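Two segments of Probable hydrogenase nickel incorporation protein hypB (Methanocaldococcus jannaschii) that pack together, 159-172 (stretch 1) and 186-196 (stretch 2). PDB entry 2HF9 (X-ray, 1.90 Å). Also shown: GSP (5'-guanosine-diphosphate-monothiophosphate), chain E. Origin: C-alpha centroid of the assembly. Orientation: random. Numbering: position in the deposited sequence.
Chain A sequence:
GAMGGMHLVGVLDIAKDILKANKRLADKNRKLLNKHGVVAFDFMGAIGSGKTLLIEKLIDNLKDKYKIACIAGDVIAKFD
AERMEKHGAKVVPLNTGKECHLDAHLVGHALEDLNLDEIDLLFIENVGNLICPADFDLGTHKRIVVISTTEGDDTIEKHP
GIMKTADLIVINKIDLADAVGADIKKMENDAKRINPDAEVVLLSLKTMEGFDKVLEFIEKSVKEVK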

# COMPACT_ATOMS: atom_id res chain seq x y z
N HIS A 159 3.91 -7.37 8.04
CA HIS A 159 3.06 -6.36 8.68
C HIS A 159 2.20 -6.95 9.80
O HIS A 159 0.97 -6.86 9.74
N PRO A 160 2.84 -7.53 10.84
CA PRO A 160 2.07 -8.22 11.88
C PRO A 160 1.20 -7.29 12.72
O PRO A 160 0.17 -7.72 13.24
N GLY A 161 1.60 -6.02 12.84
CA GLY A 161 0.86 -5.02 13.60
C GLY A 161 -0.60 -4.86 13.20
O GLY A 161 -1.50 -4.99 14.05
N ILE A 162 -0.84 -4.58 11.92
CA ILE A 162 -2.22 -4.43 11.43
C ILE A 162 -2.98 -5.76 11.45
O ILE A 162 -4.18 -5.78 11.72
N MET A 163 -2.26 -6.85 11.17
CA MET A 163 -2.85 -8.20 11.15
C MET A 163 -3.45 -8.57 12.50
O MET A 163 -4.50 -9.19 12.56
N LYS A 164 -2.78 -8.15 13.57
CA LYS A 164 -3.26 -8.40 14.93
C LYS A 164 -4.53 -7.62 15.28
O LYS A 164 -5.21 -7.95 16.26
N THR A 165 -4.85 -6.60 14.49
CA THR A 165 -6.05 -5.79 14.73
C THR A 165 -7.26 -6.30 13.95
O THR A 165 -8.38 -5.83 14.13
N ALA A 166 -7.03 -7.30 13.09
CA ALA A 166 -8.07 -7.84 12.23
C ALA A 166 -8.93 -8.89 12.92
O ALA A 166 -8.43 -9.72 13.68
N ASP A 167 -10.23 -8.84 12.65
CA ASP A 167 -11.17 -9.89 13.04
C ASP A 167 -11.32 -10.89 11.90
O ASP A 167 -11.60 -12.08 12.12
N LEU A 168 -11.15 -10.39 10.68
CA LEU A 168 -11.12 -11.22 9.48
C LEU A 168 -9.93 -10.83 8.63
O LEU A 168 -9.71 -9.65 8.35
N ILE A 169 -9.16 -11.83 8.22
CA ILE A 169 -8.07 -11.63 7.28
C ILE A 169 -8.43 -12.32 5.96
O ILE A 169 -8.65 -13.54 5.92
N VAL A 170 -8.52 -11.52 4.91
CA VAL A 170 -8.86 -12.01 3.58
C VAL A 170 -7.60 -12.03 2.71
O VAL A 170 -6.96 -10.99 2.50
N ILE A 171 -7.24 -13.22 2.25
CA ILE A 171 -6.16 -13.39 1.29
C ILE A 171 -6.83 -13.52 -0.07
O ILE A 171 -7.33 -14.59 -0.45
N ASN A 172 -6.86 -12.39 -0.78
CA ASN A 172 -7.60 -12.26 -2.03
C ASN A 172 -6.71 -12.56 -3.24
O ASN A 172 -5.48 -12.71 -3.10
N LYS A 186 1.15 -20.98 2.83
CA LYS A 186 2.06 -20.22 3.70
C LYS A 186 1.37 -18.97 4.25
O LYS A 186 1.42 -18.71 5.45
N MET A 187 0.73 -18.20 3.37
CA MET A 187 0.07 -16.96 3.77
C MET A 187 -1.04 -17.23 4.78
O MET A 187 -1.17 -16.52 5.77
N GLU A 188 -1.82 -18.28 4.53
CA GLU A 188 -2.92 -18.67 5.41
C GLU A 188 -2.40 -19.04 6.81
O GLU A 188 -2.99 -18.66 7.82
N ASN A 189 -1.29 -19.78 6.84
CA ASN A 189 -0.63 -20.12 8.11
C ASN A 189 -0.01 -18.92 8.81
O ASN A 189 -0.10 -18.81 10.04
N ASP A 190 0.59 -18.02 8.03
CA ASP A 190 1.10 -16.75 8.56
C ASP A 190 0.00 -15.99 9.31
O ASP A 190 0.22 -15.55 10.44
N ALA A 191 -1.16 -15.86 8.68
CA ALA A 191 -2.29 -15.12 9.24
C ALA A 191 -2.82 -15.76 10.52
O ALA A 191 -3.05 -15.07 11.51
N LYS A 192 -3.00 -17.08 10.49
CA LYS A 192 -3.49 -17.83 11.64
C LYS A 192 -2.54 -17.75 12.84
O LYS A 192 -2.97 -17.63 13.99
N ARG A 193 -1.23 -17.80 12.56
CA ARG A 193 -0.20 -17.80 13.59
C ARG A 193 -0.05 -16.42 14.22
O ARG A 193 0.09 -16.30 15.44
N ILE A 194 -0.08 -15.38 13.39
CA ILE A 194 0.09 -14.01 13.87
C ILE A 194 -1.16 -13.51 14.61
O ILE A 194 -1.04 -12.80 15.61
N ASN A 195 -2.33 -13.92 14.13
CA ASN A 195 -3.60 -13.61 14.79
C ASN A 195 -4.48 -14.85 14.94
O ASN A 195 -5.38 -15.08 14.12
N PRO A 196 -4.23 -15.66 15.99
CA PRO A 196 -4.98 -16.89 16.25
C PRO A 196 -6.48 -16.69 16.45
O PRO A 196 -7.25 -17.65 16.29

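The strand 168-172 and the helix 186-194 run nearly antiparallel, at 168°, with their axes approaching to 9.6 Å, a spacing that leaves room for one shared layer of apolar side chains. Alternation along the strand decides which residues join it: Ile169 and Ile171 point toward the helix, while Leu168 points away.

At the middle of the layer, Ile169 faces Ala191. Ile169 takes chi1 m and chi2 t, and its CG2 lies 4.0 Å from Ala191 CB. The backbones are close here, with Ile169 CA and Ala191 CA 7.0 Å apart, and the single methyl of alanine suits this close spacing. One helical turn earlier, Met187 also points toward the strand. Its chain, m, t, p, carries the terminal methyl CE to within 3.9 Å of Ile171 CG2. Ile171, again m and t, reaches the helix surface itself: its CD1 is 3.6 Å from Glu188 N and 3.7 Å from Met187 C. Glu188 suits the border of this layer, because its CB lies 4.2 Å from Ile171 CD1 while its extended chain leads the carboxylate away.

Toward the C-terminal end of the helix, Ile194 (m, t) turns to the short helix of the first stretch. Its CG2 meets Pro160 CB at 3.9 Å and Met163 CB at 4.1 Å. The compact proline ring offers an apolar surface without a long chain, whereas Met163 contributes the base of its side chain and sends its end elsewhere. Lys164 (m, t, t, p) lays aliphatic carbon along the same edge, its CG 4.0 Å from Ile194 CG2; the residue as a whole is exposed, as suits a lysine whose aliphatic carbons cover the edge of the layer.

The polar edge is built around Asn195, the first residue to leave helical geometry. Its CB still touches the apolar layer, 4.2 Å from Ile169 CD1, but with chi1 t its amide enters the turn 163-166. Asn195 ND2 donates a hydrogen bond to Met163 O at 2.9 Å and 161°, and also lies 2.7 Å from Ala166 O. A short side chain with an amide donor suits this pocket of backbone carbonyls. Nearby, Thr165 points away and its OG1 donates to Ile162 O at 2.7 Å, tying the turn back to the residue before it.

Outside the contact, Asp190 forms salt bridges along its own helix, with Lys186 NZ 2.7 Å from Asp190 OD1 and Arg193 NH2 2.7 Å from Asp190 OD2. At the strand's far end, Asn172 leaves the helix contact and lies beside the base of the bound nucleotide GSP.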

# COMPACT_ATOMS: atom_id res chain seq x y z
CB HIS A 159 2.18 -5.65 7.63
CG HIS A 159 2.93 -5.14 6.44
ND1 HIS A 159 3.42 -3.86 6.36
CD2 HIS A 159 3.27 -5.75 5.28
CE1 HIS A 159 4.04 -3.69 5.21
NE2 HIS A 159 3.96 -4.82 4.53
CB PRO A 160 3.16 -8.89 12.73
CG PRO A 160 4.37 -8.05 12.53
CD PRO A 160 4.29 -7.56 11.12
CB ILE A 162 -2.29 -3.75 10.02
CG1 ILE A 162 -3.71 -3.23 9.74
CG2 ILE A 162 -1.79 -4.70 8.92
CD1 ILE A 162 -3.84 -2.34 8.51
CB MET A 163 -1.82 -9.25 10.73
CG MET A 163 -1.32 -9.10 9.30
SD MET A 163 -2.62 -9.10 8.05
CE MET A 163 -1.73 -8.33 6.71
CB LYS A 164 -2.17 -8.08 15.96
CG LYS A 164 -0.97 -9.01 15.90
CD LYS A 164 -0.01 -8.72 17.03
CE LYS A 164 1.34 -9.38 16.80
NZ LYS A 164 2.23 -8.50 15.97
CB THR A 165 -5.81 -4.28 14.43
OG1 THR A 165 -5.77 -4.06 13.01
CG2 THR A 165 -4.51 -3.79 15.06
CB ALA A 166 -7.46 -8.41 10.96
CB ASP A 167 -12.52 -9.27 13.39
CG ASP A 167 -12.44 -8.32 14.57
OD1 ASP A 167 -12.18 -8.79 15.69
OD2 ASP A 167 -12.64 -7.10 14.37
CB LEU A 168 -12.42 -11.06 8.67
CG LEU A 168 -12.45 -11.70 7.28
CD1 LEU A 168 -12.41 -13.22 7.34
CD2 LEU A 168 -13.65 -11.21 6.46
CB ILE A 169 -6.72 -12.12 7.84
CG1 ILE A 169 -6.34 -11.29 9.07
CG2 ILE A 169 -5.62 -12.02 6.78
CD1 ILE A 169 -5.29 -11.91 9.99
CB VAL A 170 -9.96 -11.13 2.91
CG1 VAL A 170 -10.26 -11.61 1.50
CG2 VAL A 170 -11.23 -11.15 3.76
CB ILE A 171 -5.27 -14.62 1.64
CG1 ILE A 171 -4.68 -14.45 3.05
CG2 ILE A 171 -4.16 -14.80 0.61
CD1 ILE A 171 -4.31 -15.76 3.74
CB ASN A 172 -8.21 -10.85 -2.13
CG ASN A 172 -9.21 -10.71 -3.27
OD1 ASN A 172 -9.26 -9.66 -3.93
ND2 ASN A 172 -9.99 -11.75 -3.52
CB LYS A 186 3.34 -19.83 2.96
CG LYS A 186 4.30 -18.96 3.79
CD LYS A 186 5.34 -18.28 2.92
CE LYS A 186 6.23 -17.35 3.74
NZ LYS A 186 5.53 -16.12 4.21
CB MET A 187 -0.49 -16.21 2.56
CG MET A 187 0.57 -15.76 1.58
SD MET A 187 -0.10 -14.93 0.12
CE MET A 187 -0.55 -13.33 0.79
CB GLU A 188 -3.71 -19.82 4.80
CG GLU A 188 -4.91 -20.27 5.62
CD GLU A 188 -5.60 -21.48 5.03
OE1 GLU A 188 -4.93 -22.27 4.33
OE2 GLU A 188 -6.81 -21.65 5.29
CB ASN A 189 0.42 -21.22 7.90
CG ASN A 189 -0.20 -22.59 7.84
OD1 ASN A 189 -1.05 -22.93 8.66
ND2 ASN A 189 0.22 -23.39 6.87
CB ASP A 190 1.64 -15.86 7.44
CG ASP A 190 2.96 -16.36 6.85
OD1 ASP A 190 3.34 -15.86 5.76
OD2 ASP A 190 3.63 -17.22 7.46
CB ALA A 191 -3.40 -14.99 8.20
CB LYS A 192 -3.70 -19.29 11.27
CG LYS A 192 -4.93 -19.59 10.43
CD LYS A 192 -4.95 -21.07 10.08
CE LYS A 192 -6.20 -21.46 9.32
NZ LYS A 192 -6.19 -22.93 9.04
CB ARG A 193 1.14 -18.28 13.02
CG ARG A 193 2.32 -18.22 13.99
CD ARG A 193 3.63 -18.66 13.34
NE ARG A 193 4.06 -17.78 12.26
CZ ARG A 193 3.98 -18.07 10.97
NH1 ARG A 193 3.47 -19.23 10.56
NH2 ARG A 193 4.40 -17.20 10.06
CB ILE A 194 0.51 -13.07 12.71
CG1 ILE A 194 1.93 -13.42 12.25
CG2 ILE A 194 0.45 -11.60 13.13
CD1 ILE A 194 2.33 -12.88 10.88
CB ASN A 195 -4.34 -12.48 14.05
CG ASN A 195 -5.49 -11.91 14.87
OD1 ASN A 195 -5.93 -12.51 15.85
ND2 ASN A 195 -6.00 -10.75 14.45
CB PRO A 196 -4.35 -17.42 17.55
CG PRO A 196 -3.00 -16.83 17.58
CD PRO A 196 -3.17 -15.46 16.99
PG GSP E . -7.88 0.90 -3.70
O3B GSP E . -7.99 -0.60 -4.27
S1G GSP E . -6.65 0.97 -2.49
O2G GSP E . -7.51 1.78 -4.90
O3G GSP E . -9.25 1.32 -3.14
PB GSP E . -9.02 -1.72 -3.73
O1B GSP E . -8.38 -2.45 -2.62
O2B GSP E . -10.34 -1.18 -3.38
PA GSP E . -10.10 -2.90 -6.16
O1A GSP E . -11.40 -3.44 -5.70
O2A GSP E . -10.27 -1.61 -6.89
O3A GSP E . -9.04 -2.77 -4.96
O5' GSP E . -9.38 -4.02 -7.05
C5' GSP E . -8.10 -3.80 -7.60
C4' GSP E . -7.94 -4.62 -8.87
O4' GSP E . -7.84 -6.00 -8.58
C3' GSP E . -9.10 -4.47 -9.84
O3' GSP E . -8.54 -4.43 -11.13
C2' GSP E . -9.91 -5.73 -9.65
O2' GSP E . -10.57 -6.13 -10.82
C1' GSP E . -8.83 -6.74 -9.28
N9 GSP E . -9.23 -7.84 -8.39
C8 GSP E . -9.78 -7.77 -7.14
N7 GSP E . -9.93 -9.04 -6.68
C5 GSP E . -9.46 -9.90 -7.61
C6 GSP E . -9.36 -11.29 -7.65
O6 GSP E . -9.75 -11.97 -6.70
N1 GSP E . -8.82 -11.90 -8.76
C2 GSP E . -8.38 -11.13 -9.83
N2 GSP E . -7.86 -11.72 -10.90
N3 GSP E . -8.47 -9.76 -9.79
C4 GSP E . -9.00 -9.16 -8.69